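Local coordinates for protein ectonucleotide pyrophosphatase/phosphodiesterase family member 5 (Mus musculus, PDB 5VEO) that probably hydrolyses phosphodiester or pyrophosphate bonds in a restricted range of nucleotide substrates, as a zinc-dependent ectoenzyme of the alkaline phosphatase superfamily, at residues I76-M81 and W291-N296; I55-P60 and H252-A257; P84-S89 and D99-E104. The protein carries 1 engineered substitution. All coordinates share one frame; numbering follows the deposited sequence.

Contact 1 of 3, residues I76-M81 and W291-N296; sequences IVANDM and WHYKHN. With AMP (adenosine monophosphate), chain Q.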
loop_
_atom_site.group_PDB
_atom_site.type_symbol
_atom_site.label_atom_id
_atom_site.label_comp_id
_atom_site.label_asym_id
_atom_site.label_seq_id
_atom_site.Cartn_x
_atom_site.Cartn_y
_atom_site.Cartn_z
ATOM N N ILE A 76 -5.987 -9.426 3.101
ATOM C CA ILE A 76 -6.458 -8.173 2.486
ATOM C C ILE A 76 -5.930 -8.206 1.056
ATOM O O ILE A 76 -4.866 -7.672 0.727
ATOM C CB ILE A 76 -6.001 -6.933 3.266
ATOM C CG1 ILE A 76 -6.526 -6.947 4.711
ATOM C CG2 ILE A 76 -6.455 -5.665 2.558
ATOM C CD1 ILE A 76 -8.027 -6.775 4.846
ATOM N N VAL A 77 -6.666 -8.914 0.191
ATOM C CA VAL A 77 -6.157 -9.205 -1.150
ATOM C C VAL A 77 -6.463 -8.102 -2.156
ATOM O O VAL A 77 -5.856 -8.085 -3.233
ATOM C CB VAL A 77 -6.677 -10.556 -1.686
ATOM C CG1 VAL A 77 -6.382 -11.679 -0.697
ATOM C CG2 VAL A 77 -8.155 -10.527 -1.999
ATOM N N ALA A 78 -7.342 -7.164 -1.827
ATOM C CA ALA A 78 -7.717 -6.089 -2.731
ATOM C C ALA A 78 -8.422 -5.009 -1.920
ATOM O O ALA A 78 -8.779 -5.215 -0.759
ATOM C CB ALA A 78 -8.623 -6.606 -3.855
ATOM N N ASN A 79 -8.647 -3.853 -2.563
ATOM C CA ASN A 79 -9.465 -2.802 -1.971
ATOM C C ASN A 79 -10.941 -3.141 -2.027
ATOM O O ASN A 79 -11.723 -2.550 -1.286
ATOM C CB ASN A 79 -9.283 -1.473 -2.690
ATOM C CG ASN A 79 -7.878 -0.916 -2.580
ATOM O OD1 ASN A 79 -7.071 -1.293 -1.714
ATOM N ND2 ASN A 79 -7.599 0.029 -3.445
ATOM N N ASP A 80 -11.325 -4.034 -2.935
ATOM C CA ASP A 80 -12.695 -4.509 -3.090
ATOM C C ASP A 80 -12.640 -6.022 -3.137
ATOM O O ASP A 80 -11.963 -6.589 -4.001
ATOM C CB ASP A 80 -13.344 -3.953 -4.356
ATOM C CG ASP A 80 -13.600 -2.474 -4.254
ATOM O OD1 ASP A 80 -12.728 -1.698 -4.672
ATOM O OD2 ASP A 80 -14.659 -2.085 -3.731
ATOM N N MET A 81 -13.327 -6.665 -2.198
ATOM C CA MET A 81 -13.254 -8.107 -2.025
ATOM C C MET A 81 -14.636 -8.676 -1.764
ATOM O O MET A 81 -15.551 -7.984 -1.307
ATOM C CB MET A 81 -12.391 -8.509 -0.833
ATOM C CG MET A 81 -10.953 -8.118 -0.913
ATOM S SD MET A 81 -10.076 -8.674 0.558
ATOM C CE MET A 81 -10.407 -7.346 1.708
ATOM N N TRP A 291 3.395 -14.132 -7.436
ATOM C CA TRP A 291 2.531 -13.105 -6.857
ATOM C C TRP A 291 2.021 -13.463 -5.466
ATOM O O TRP A 291 1.518 -12.574 -4.770
ATOM C CB TRP A 291 1.334 -12.842 -7.770
ATOM C CG TRP A 291 1.647 -12.054 -8.989
ATOM C CD1 TRP A 291 2.696 -11.186 -9.170
ATOM C CD2 TRP A 291 0.893 -12.020 -10.207
ATOM N NE1 TRP A 291 2.638 -10.628 -10.418
ATOM C CE2 TRP A 291 1.540 -11.114 -11.075
ATOM C CE3 TRP A 291 -0.268 -12.656 -10.642
ATOM C CZ2 TRP A 291 1.076 -10.855 -12.369
ATOM C CZ3 TRP A 291 -0.726 -12.404 -11.919
ATOM C CH2 TRP A 291 -0.067 -11.495 -12.762
ATOM N N HIS A 292 2.135 -14.725 -5.051
ATOM C CA HIS A 292 1.723 -15.144 -3.705
ATOM C C HIS A 292 0.326 -14.628 -3.413
ATOM O O HIS A 292 0.053 -13.940 -2.419
ATOM C CB HIS A 292 2.730 -14.677 -2.671
ATOM C CG HIS A 292 4.119 -15.110 -3.000
ATOM N ND1 HIS A 292 4.473 -16.438 -3.086
ATOM C CD2 HIS A 292 5.219 -14.401 -3.344
ATOM C CE1 HIS A 292 5.741 -16.530 -3.438
ATOM N NE2 HIS A 292 6.219 -15.308 -3.597
ATOM N N TYR A 293 -0.566 -14.930 -4.340
ATOM C CA TYR A 293 -1.873 -14.322 -4.327
ATOM C C TYR A 293 -2.998 -15.339 -4.218
ATOM O O TYR A 293 -3.996 -15.035 -3.570
ATOM C CB TYR A 293 -2.023 -13.426 -5.577
ATOM C CG TYR A 293 -3.145 -12.443 -5.488
ATOM C CD1 TYR A 293 -4.262 -12.559 -6.296
ATOM C CD2 TYR A 293 -3.098 -11.405 -4.572
ATOM C CE1 TYR A 293 -5.294 -11.653 -6.209
ATOM C CE2 TYR A 293 -4.125 -10.488 -4.473
ATOM C CZ TYR A 293 -5.241 -10.638 -5.277
ATOM O OH TYR A 293 -6.281 -9.747 -5.217
ATOM N N LYS A 294 -2.785 -16.576 -4.628
ATOM C CA LYS A 294 -3.865 -17.507 -4.949
ATOM C C LYS A 294 -4.390 -18.327 -3.775
ATOM O O LYS A 294 -5.522 -18.811 -3.856
ATOM C CB LYS A 294 -3.391 -18.443 -6.071
ATOM C CG LYS A 294 -2.581 -19.622 -5.631
ATOM C CD LYS A 294 -2.378 -20.592 -6.801
ATOM C CE LYS A 294 -1.094 -20.294 -7.452
ATOM N NZ LYS A 294 -0.819 -21.166 -8.626
ATOM N N HIS A 295 -3.628 -18.502 -2.696
ATOM C CA HIS A 295 -4.021 -19.430 -1.633
ATOM C C HIS A 295 -4.890 -18.733 -0.589
ATOM O O HIS A 295 -4.539 -18.619 0.582
ATOM C CB HIS A 295 -2.786 -20.053 -0.991
ATOM C CG HIS A 295 -1.968 -20.872 -1.935
ATOM N ND1 HIS A 295 -2.451 -22.010 -2.545
ATOM C CD2 HIS A 295 -0.701 -20.713 -2.389
ATOM C CE1 HIS A 295 -1.512 -22.527 -3.318
ATOM N NE2 HIS A 295 -0.440 -21.759 -3.241
ATOM N N ASN A 296 -6.052 -18.269 -1.040
ATOM C CA ASN A 296 -6.975 -17.562 -0.168
ATOM C C ASN A 296 -8.351 -17.591 -0.809
ATOM O O ASN A 296 -8.476 -17.375 -2.013
ATOM C CB ASN A 296 -6.528 -16.114 0.062
ATOM C CG ASN A 296 -7.235 -15.472 1.232
ATOM O OD1 ASN A 296 -8.419 -15.123 1.145
ATOM N ND2 ASN A 296 -6.518 -15.307 2.338
HETATM P P AMP Q . -5.384 3.244 -3.667
HETATM O O1P AMP Q . -5.456 1.753 -3.801
HETATM O O2P AMP Q . -5.869 3.952 -4.937
HETATM O O3P AMP Q . -4.000 3.745 -3.263
HETATM O "O5'" AMP Q . -6.369 3.696 -2.488
HETATM C "C5'" AMP Q . -6.115 4.934 -1.807
HETATM C "C4'" AMP Q . -7.363 5.663 -1.393
HETATM O "O4'" AMP Q . -7.915 5.002 -0.262
HETATM C "C3'" AMP Q . -7.099 7.098 -0.934
HETATM O "O3'" AMP Q . -7.560 8.019 -1.899
HETATM C "C2'" AMP Q . -7.898 7.251 0.365
HETATM O "O2'" AMP Q . -8.755 8.359 0.408
HETATM C "C1'" AMP Q . -8.665 5.948 0.458
HETATM N N9 AMP Q . -8.819 5.474 1.815
HETATM C C8 AMP Q . -7.852 5.086 2.666
HETATM N N7 AMP Q . -8.407 4.688 3.837
HETATM C C5 AMP Q . -9.751 4.830 3.692
HETATM C C6 AMP Q . -10.947 4.589 4.524
HETATM N N6 AMP Q . -10.809 4.109 5.773
HETATM N N1 AMP Q . -12.158 4.859 4.005
HETATM C C2 AMP Q . -12.328 5.335 2.759
HETATM N N3 AMP Q . -11.298 5.574 1.932
HETATM C C4 AMP Q . -10.015 5.350 2.365
#
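V77 and Y293 join two loops of the type I phosphodiesterase domain, whose fold belongs to the alkaline phosphatase superfamily: the loop leading into strand 80-83 beside the nucleotide site, and the loop linking strands 279-283 and 302-306. V77 O is the polar focus. It accepts the phenol O-H of Y293 at 2.6 Å (Y293 OH to V77 O), with the donor standing 52° out of the carbonyl plane. Y293 has its CG anti to the backbone N (chi1 -163°), which extends the ring toward V77 so that V77 O lies at the ring edge, in its plane. The two side chains cross at about a right angle, and V77 CB packs 3.8 Å from Y293 CE2. On the same valine, CG1 approaches N296 CG at 4.3 Å, while the amide of N296 is turned to other partners: its ND2 donates to the carbonyl of E72 and to E105. With an alanine at Y293, the buried carbonyl of V77 would probably lose its phenolic donor and a gap would open beside V77 CB. A78 follows, its methyl CB 4.1 Å from Y293 OH. N79, which does not reach the tyrosine, serves the ligand. Its ND2 donates to AMP O1P at 2.8 Å (157°), while its OD1 accepts from the backbone N of Y59, a second-shell bond that fixes which end of the amide meets the phosphate. At the start of strand 80-83, M81 SD comes back to the beginning of the segment, 3.4 Å from V77 N, in a weak N-H...S bond.

Contact 2 of 3, residues I55-P60 and H252-A257; sequences ITKAYP and HSPVAA. Engineered in segment 55-60: A58 (natural residue Thr). With AMP (adenosine monophosphate), chain Q.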
loop_
_atom_site.group_PDB
_atom_site.type_symbol
_atom_site.label_atom_id
_atom_site.label_comp_id
_atom_site.label_asym_id
_atom_site.label_seq_id
_atom_site.Cartn_x
_atom_site.Cartn_y
_atom_site.Cartn_z
ATOM N N ILE A 55 -1.926 -7.602 -5.265
ATOM C CA ILE A 55 -2.052 -6.527 -6.246
ATOM C C ILE A 55 -1.539 -5.215 -5.667
ATOM O O ILE A 55 -1.597 -4.974 -4.468
ATOM C CB ILE A 55 -3.519 -6.381 -6.727
ATOM C CG1 ILE A 55 -4.440 -5.872 -5.615
ATOM C CG2 ILE A 55 -4.019 -7.697 -7.290
ATOM C CD1 ILE A 55 -5.866 -5.633 -6.069
ATOM N N THR A 56 -1.061 -4.337 -6.549
ATOM C CA THR A 56 -0.327 -3.152 -6.120
ATOM C C THR A 56 -1.287 -1.984 -5.866
ATOM O O THR A 56 -1.231 -0.915 -6.509
ATOM C CB THR A 56 0.769 -2.808 -7.137
ATOM O OG1 THR A 56 0.223 -2.683 -8.462
ATOM C CG2 THR A 56 1.876 -3.860 -7.142
ATOM N N LYS A 57 -2.173 -2.213 -4.882
ATOM C CA LYS A 57 -3.156 -1.252 -4.383
ATOM C C LYS A 57 -2.918 -0.970 -2.900
ATOM O O LYS A 57 -2.137 -1.651 -2.222
ATOM C CB LYS A 57 -4.594 -1.764 -4.610
ATOM C CG LYS A 57 -4.940 -2.084 -6.065
ATOM C CD LYS A 57 -5.665 -0.995 -6.697
ATOM C CE LYS A 57 -6.273 -1.285 -8.041
ATOM N NZ LYS A 57 -6.475 0.074 -8.678
ATOM N N ALA A 58 -3.628 0.026 -2.365
ATOM C CA ALA A 58 -3.373 0.513 -1.007
ATOM C C ALA A 58 -3.589 -0.545 0.070
ATOM O O ALA A 58 -2.752 -0.700 0.966
ATOM C CB ALA A 58 -4.255 1.726 -0.717
ATOM N N TYR A 59 -4.733 -1.218 0.070
ATOM C CA TYR A 59 -5.035 -1.970 1.279
ATOM C C TYR A 59 -4.152 -3.215 1.374
ATOM O O TYR A 59 -3.604 -3.485 2.453
ATOM C CB TYR A 59 -6.552 -2.253 1.376
ATOM C CG TYR A 59 -7.146 -1.125 2.185
ATOM C CD1 TYR A 59 -7.040 0.190 1.757
ATOM C CD2 TYR A 59 -7.677 -1.355 3.441
ATOM C CE1 TYR A 59 -7.490 1.245 2.548
ATOM C CE2 TYR A 59 -8.142 -0.320 4.222
ATOM C CZ TYR A 59 -8.052 0.979 3.772
ATOM O OH TYR A 59 -8.489 1.995 4.592
ATOM N N PRO A 60 -3.917 -3.965 0.292
ATOM C CA PRO A 60 -2.954 -5.072 0.415
ATOM C C PRO A 60 -1.563 -4.595 0.811
ATOM O O PRO A 60 -0.897 -5.230 1.637
ATOM C CB PRO A 60 -2.971 -5.706 -0.982
ATOM C CG PRO A 60 -4.247 -5.330 -1.561
ATOM C CD PRO A 60 -4.593 -3.980 -1.016
ATOM N N HIS A 252 -12.523 -4.182 -10.411
ATOM C CA HIS A 252 -12.620 -3.856 -11.853
ATOM C C HIS A 252 -11.291 -3.812 -12.617
ATOM O O HIS A 252 -11.086 -4.573 -13.567
ATOM C CB HIS A 252 -13.367 -2.529 -12.050
ATOM C CG HIS A 252 -14.847 -2.614 -11.797
ATOM N ND1 HIS A 252 -15.786 -2.122 -12.681
ATOM C CD2 HIS A 252 -15.549 -3.122 -10.755
ATOM C CE1 HIS A 252 -16.999 -2.321 -12.193
ATOM N NE2 HIS A 252 -16.885 -2.929 -11.024
ATOM N N SER A 253 -10.428 -2.863 -12.293
ATOM C CA SER A 253 -9.225 -2.619 -13.117
ATOM C C SER A 253 -8.074 -2.232 -12.215
ATOM O O SER A 253 -8.272 -1.481 -11.264
ATOM C CB SER A 253 -9.469 -1.520 -14.154
ATOM O OG SER A 253 -8.411 -1.435 -15.105
ATOM N N PRO A 254 -6.854 -2.699 -12.529
ATOM C CA PRO A 254 -6.430 -3.502 -13.681
ATOM C C PRO A 254 -6.398 -5.002 -13.414
ATOM O O PRO A 254 -5.952 -5.779 -14.269
ATOM C CB PRO A 254 -5.032 -2.975 -13.948
ATOM C CG PRO A 254 -4.502 -2.694 -12.571
ATOM C CD PRO A 254 -5.686 -2.179 -11.788
ATOM N N VAL A 255 -6.886 -5.416 -12.255
ATOM C CA VAL A 255 -6.987 -6.837 -11.932
ATOM C C VAL A 255 -8.465 -7.130 -11.721
ATOM O O VAL A 255 -9.034 -6.860 -10.659
ATOM C CB VAL A 255 -6.134 -7.218 -10.725
ATOM C CG1 VAL A 255 -6.260 -8.722 -10.425
ATOM C CG2 VAL A 255 -4.677 -6.824 -11.007
ATOM N N ALA A 256 -9.104 -7.640 -12.760
ATOM C CA ALA A 256 -10.529 -7.934 -12.716
ATOM C C ALA A 256 -10.738 -9.248 -11.971
ATOM O O ALA A 256 -10.267 -10.306 -12.408
ATOM C CB ALA A 256 -11.098 -8.005 -14.131
ATOM N N ALA A 257 -11.430 -9.170 -10.856
ATOM C CA ALA A 257 -11.724 -10.328 -10.026
ATOM C C ALA A 257 -13.144 -10.731 -10.373
ATOM O O ALA A 257 -14.084 -9.987 -10.086
ATOM C CB ALA A 257 -11.572 -9.984 -8.550
HETATM P P AMP Q . -5.384 3.244 -3.667
HETATM O O1P AMP Q . -5.456 1.753 -3.801
HETATM O O2P AMP Q . -5.869 3.952 -4.937
HETATM O O3P AMP Q . -4.000 3.745 -3.263
HETATM O "O5'" AMP Q . -6.369 3.696 -2.488
HETATM C "C5'" AMP Q . -6.115 4.934 -1.807
HETATM C "C4'" AMP Q . -7.363 5.663 -1.393
HETATM O "O4'" AMP Q . -7.915 5.002 -0.262
HETATM C "C3'" AMP Q . -7.099 7.098 -0.934
HETATM O "O3'" AMP Q . -7.560 8.019 -1.899
HETATM C "C2'" AMP Q . -7.898 7.251 0.365
HETATM O "O2'" AMP Q . -8.755 8.359 0.408
HETATM C "C1'" AMP Q . -8.665 5.948 0.458
HETATM N N9 AMP Q . -8.819 5.474 1.815
HETATM C C8 AMP Q . -7.852 5.086 2.666
HETATM N N7 AMP Q . -8.407 4.688 3.837
HETATM C C5 AMP Q . -9.751 4.830 3.692
HETATM C C6 AMP Q . -10.947 4.589 4.524
HETATM N N6 AMP Q . -10.809 4.109 5.773
HETATM N N1 AMP Q . -12.158 4.859 4.005
HETATM C C2 AMP Q . -12.328 5.335 2.759
HETATM N N3 AMP Q . -11.298 5.574 1.932
HETATM C C4 AMP Q . -10.015 5.350 2.365
HETATM O O HOH W 1 -8.970 1.038 -10.399
#
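K57 turns toward the 252-257 segment with CG anti to the carbonyl carbon, and a bend at chi2 (-98°) carries its amine past AMP O1P to S253 and P254. In I55, CG1 lies between the backbone N and the carbonyl carbon (chi1 68°), which leaves CG2 to meet V255. The I55 CG2 to V255 CG2 distance is 3.9 Å, an oblique crossing of two branched side chains. Cis peptide bonds precede both I55 and P254. Farther along, K57 CE packs against P254 CD at 3.9 Å. K57 NZ stands 3.5 Å from S253 O and is tied to it through a water, which accepts from NZ and donates to that carbonyl at 2.8 Å (water O to S253 O). NZ also donates to the backbone carbonyl of H325, a residue of one of the zinc sites. K57 occupies the N-cap position of helix 58-67, and strand 255-260 begins at V255, so the contact joins the start of a helix to the start of a strand. The first turn of that helix holds the nucleotide: A58 N donates to AMP O1P at 2.9 Å (162°), and at the other end of the ligand Y59 OH lies 2.8 Å from AMP N7. A58 is engineered from threonine and gives an inactive protein, consistent with the threonine nucleophile of this family. The contact thus combines apolar packing with a water-mediated polar link, while the helix start beside it offers a backbone N-H, and probably its dipole, to the phosphate.

Contact 3 of 3, residues P84-S89 and D99-E104; sequences PILNKS and DSKFWE. With FUC (alpha-L-fucopyranose), chain C; NAG (2-acetamido-2-deoxy-beta-D-glucopyranose), chain B.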
loop_
_atom_site.group_PDB
_atom_site.type_symbol
_atom_site.label_atom_id
_atom_site.label_comp_id
_atom_site.label_asym_id
_atom_site.label_seq_id
_atom_site.Cartn_x
_atom_site.Cartn_y
_atom_site.Cartn_z
ATOM N N PRO A 84 -16.508 -15.573 0.189
ATOM C CA PRO A 84 -17.659 -16.450 -0.035
ATOM C C PRO A 84 -18.016 -17.289 1.178
ATOM O O PRO A 84 -19.131 -17.839 1.230
ATOM C CB PRO A 84 -17.188 -17.319 -1.201
ATOM C CG PRO A 84 -15.709 -17.410 -0.986
ATOM C CD PRO A 84 -15.316 -16.032 -0.546
ATOM N N ILE A 85 -17.101 -17.415 2.139
ATOM C CA ILE A 85 -17.390 -18.139 3.373
ATOM C C ILE A 85 -18.180 -17.254 4.326
ATOM O O ILE A 85 -19.170 -17.688 4.925
ATOM C CB ILE A 85 -16.083 -18.629 4.020
ATOM C CG1 ILE A 85 -15.264 -19.487 3.039
ATOM C CG2 ILE A 85 -16.384 -19.353 5.322
ATOM C CD1 ILE A 85 -16.034 -20.564 2.315
ATOM N N LEU A 86 -17.758 -16.001 4.474
ATOM C CA LEU A 86 -18.505 -15.022 5.250
ATOM C C LEU A 86 -19.768 -14.562 4.543
ATOM O O LEU A 86 -20.678 -14.050 5.201
ATOM C CB LEU A 86 -17.631 -13.800 5.523
ATOM C CG LEU A 86 -16.314 -14.028 6.257
ATOM C CD1 LEU A 86 -15.563 -12.713 6.399
ATOM C CD2 LEU A 86 -16.576 -14.641 7.613
ATOM N N ASN A 87 -19.831 -14.729 3.222
ATOM C CA ASN A 87 -20.815 -14.066 2.369
ATOM C C ASN A 87 -20.891 -12.571 2.686
ATOM O O ASN A 87 -21.955 -11.999 2.932
ATOM C CB ASN A 87 -22.192 -14.720 2.468
ATOM C CG ASN A 87 -23.168 -14.098 1.508
ATOM O OD1 ASN A 87 -22.775 -13.630 0.426
ATOM N ND2 ASN A 87 -24.445 -14.072 1.892
ATOM N N LYS A 88 -19.728 -11.919 2.629
ATOM C CA LYS A 88 -19.620 -10.501 2.919
ATOM C C LYS A 88 -18.682 -9.845 1.927
ATOM O O LYS A 88 -17.660 -10.425 1.560
ATOM C CB LYS A 88 -19.072 -10.249 4.320
ATOM C CG LYS A 88 -20.004 -10.685 5.450
ATOM C CD LYS A 88 -21.244 -9.822 5.529
ATOM C CE LYS A 88 -22.062 -10.193 6.761
ATOM N NZ LYS A 88 -23.501 -9.865 6.631
ATOM N N SER A 89 -19.024 -8.626 1.550
ATOM C CA SER A 89 -18.186 -7.753 0.749
ATOM C C SER A 89 -17.394 -6.774 1.617
ATOM O O SER A 89 -17.796 -6.403 2.726
ATOM C CB SER A 89 -19.048 -6.965 -0.238
ATOM O OG SER A 89 -19.584 -7.809 -1.227
ATOM N N ASP A 99 -15.433 -4.386 8.866
ATOM C CA ASP A 99 -15.740 -5.739 9.330
ATOM C C ASP A 99 -14.436 -6.422 9.736
ATOM O O ASP A 99 -13.608 -6.776 8.889
ATOM C CB ASP A 99 -16.476 -6.524 8.251
ATOM C CG ASP A 99 -16.882 -7.931 8.705
ATOM O OD1 ASP A 99 -16.327 -8.443 9.705
ATOM O OD2 ASP A 99 -17.750 -8.535 8.039
ATOM N N SER A 100 -14.259 -6.587 11.046
ATOM C CA SER A 100 -13.019 -7.102 11.614
ATOM C C SER A 100 -12.563 -8.404 10.971
ATOM O O SER A 100 -11.356 -8.663 10.882
ATOM C CB SER A 100 -13.215 -7.305 13.116
ATOM O OG SER A 100 -13.630 -6.099 13.733
ATOM N N LYS A 101 -13.501 -9.250 10.547
ATOM C CA LYS A 101 -13.127 -10.554 10.012
ATOM C C LYS A 101 -12.301 -10.448 8.733
ATOM O O LYS A 101 -11.563 -11.386 8.403
ATOM C CB LYS A 101 -14.377 -11.389 9.774
ATOM C CG LYS A 101 -15.040 -11.863 11.075
ATOM C CD LYS A 101 -15.243 -13.378 11.066
ATOM C CE LYS A 101 -15.435 -13.980 12.469
ATOM N NZ LYS A 101 -14.312 -14.914 12.820
ATOM N N PHE A 102 -12.391 -9.338 8.004
ATOM C CA PHE A 102 -11.540 -9.194 6.828
ATOM C C PHE A 102 -10.075 -9.007 7.180
ATOM O O PHE A 102 -9.227 -9.210 6.314
ATOM C CB PHE A 102 -12.028 -8.039 5.953
ATOM C CG PHE A 102 -13.105 -8.452 5.010
ATOM C CD1 PHE A 102 -12.793 -9.144 3.851
ATOM C CD2 PHE A 102 -14.427 -8.205 5.300
ATOM C CE1 PHE A 102 -13.787 -9.553 2.979
ATOM C CE2 PHE A 102 -15.430 -8.624 4.445
ATOM C CZ PHE A 102 -15.114 -9.304 3.292
ATOM N N TRP A 103 -9.769 -8.623 8.418
ATOM C CA TRP A 103 -8.424 -8.286 8.873
ATOM C C TRP A 103 -7.772 -9.370 9.724
ATOM O O TRP A 103 -6.552 -9.338 9.928
ATOM C CB TRP A 103 -8.484 -6.986 9.693
ATOM C CG TRP A 103 -9.003 -5.839 8.894
ATOM C CD1 TRP A 103 -10.312 -5.502 8.679
ATOM C CD2 TRP A 103 -8.219 -4.892 8.172
ATOM N NE1 TRP A 103 -10.388 -4.389 7.866
ATOM C CE2 TRP A 103 -9.113 -4.004 7.533
ATOM C CE3 TRP A 103 -6.848 -4.713 7.993
ATOM C CZ2 TRP A 103 -8.669 -2.944 6.759
ATOM C CZ3 TRP A 103 -6.411 -3.668 7.216
ATOM C CH2 TRP A 103 -7.312 -2.798 6.607
ATOM N N GLU A 104 -8.548 -10.301 10.255
ATOM C CA GLU A 104 -8.083 -11.122 11.358
ATOM C C GLU A 104 -7.355 -12.394 10.920
ATOM O O GLU A 104 -7.025 -13.229 11.772
ATOM C CB GLU A 104 -9.273 -11.425 12.270
ATOM C CG GLU A 104 -9.635 -10.173 13.057
ATOM C CD GLU A 104 -10.884 -10.285 13.890
ATOM O OE1 GLU A 104 -11.789 -11.094 13.566
ATOM O OE2 GLU A 104 -10.951 -9.543 14.886
HETATM C C1 FUC C . -25.179 -8.510 0.846
HETATM C C2 FUC C . -24.022 -7.686 1.395
HETATM C C3 FUC C . -22.814 -8.559 1.595
HETATM C C4 FUC C . -22.454 -9.221 0.264
HETATM C C5 FUC C . -23.658 -10.020 -0.237
HETATM C C6 FUC C . -23.452 -10.591 -1.628
HETATM O O2 FUC C . -24.362 -7.087 2.603
HETATM O O3 FUC C . -21.723 -7.747 2.016
HETATM O O4 FUC C . -22.090 -8.207 -0.685
HETATM O O5 FUC C . -24.824 -9.202 -0.322
HETATM C C1 NAG B . -25.464 -13.450 1.099
HETATM C C2 NAG B . -26.758 -14.245 1.036
HETATM C C3 NAG B . -27.797 -13.495 0.206
HETATM C C4 NAG B . -27.943 -12.058 0.692
HETATM C C5 NAG B . -26.596 -11.365 0.881
HETATM C C6 NAG B . -26.752 -10.062 1.624
HETATM C C7 NAG B . -26.496 -16.674 1.221
HETATM C C8 NAG B . -26.189 -17.944 0.492
HETATM N N2 NAG B . -26.505 -15.562 0.479
HETATM O O3 NAG B . -29.060 -14.152 0.308
HETATM O O4 NAG B . -28.634 -11.289 -0.280
HETATM O O5 NAG B . -25.717 -12.177 1.666
HETATM O O6 NAG B . -25.503 -9.441 1.893
HETATM O O7 NAG B . -26.726 -16.654 2.428
#
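S89 OG and FUC O4 share a hydrogen bond of 2.6 Å in which either could be the donor, and the backbone N of S89 adds a nearly straight bond (168°) to FUC O3 at 2.9 Å; the carbonyl oxygen S89 O lies 3.7 Å from F102 CE2. That fucose is linked through its C1 to O6 of the NAG carried on N87 ND2, so a core-fucosylated glycan folds back onto the strand beside its own attachment point. On the other flank, the ring edge of F102 meets the backbone: F102 CZ is 3.3 Å from K88 O, which sits near the ring plane. Segment 84-89 closes the antiparallel hairpin of strands 80-83 and 88-91, and N87 and K88, both facing D83, form a G1 beta bulge there. F102 also packs on F90, M81 and D83 of the hairpin. Nearer the turn, L86 CD1 touches K101 CB at 3.8 Å, the two side chains crossing at a slant. The 99-104 loop is shaped by an Asx turn, D99 OD1 accepting K101 N from above the carboxylate plane. D99 OD2 faces the aliphatic K88 CG, while K88 NZ stays 6.1 Å from D99 OD2, too long for a salt bridge.

Overall arrangement
Contacts 1 and 2 are buried and share the AMP phosphate, their centres about 9 Å apart; N79 and the start of helix 58-67 tie them directly. Contact 3 lies at the surface beside a glycan, with its centre about 20 Å from that of the chain and F102 alone of its touching residues buried. It connects to contact 1 through the hairpin of strands 80-83 and 88-91 and through I76 against W103, and to contact 2 through Y59 against W103. Chemistry follows place: a direct phenol-to-carbonyl bond in contact 1, a water bridge with aliphatic packing in contact 2, and in contact 3 ring-edge and aliphatic touches, its hydrogen bonds to ligand atoms going to sugar instead of phosphate.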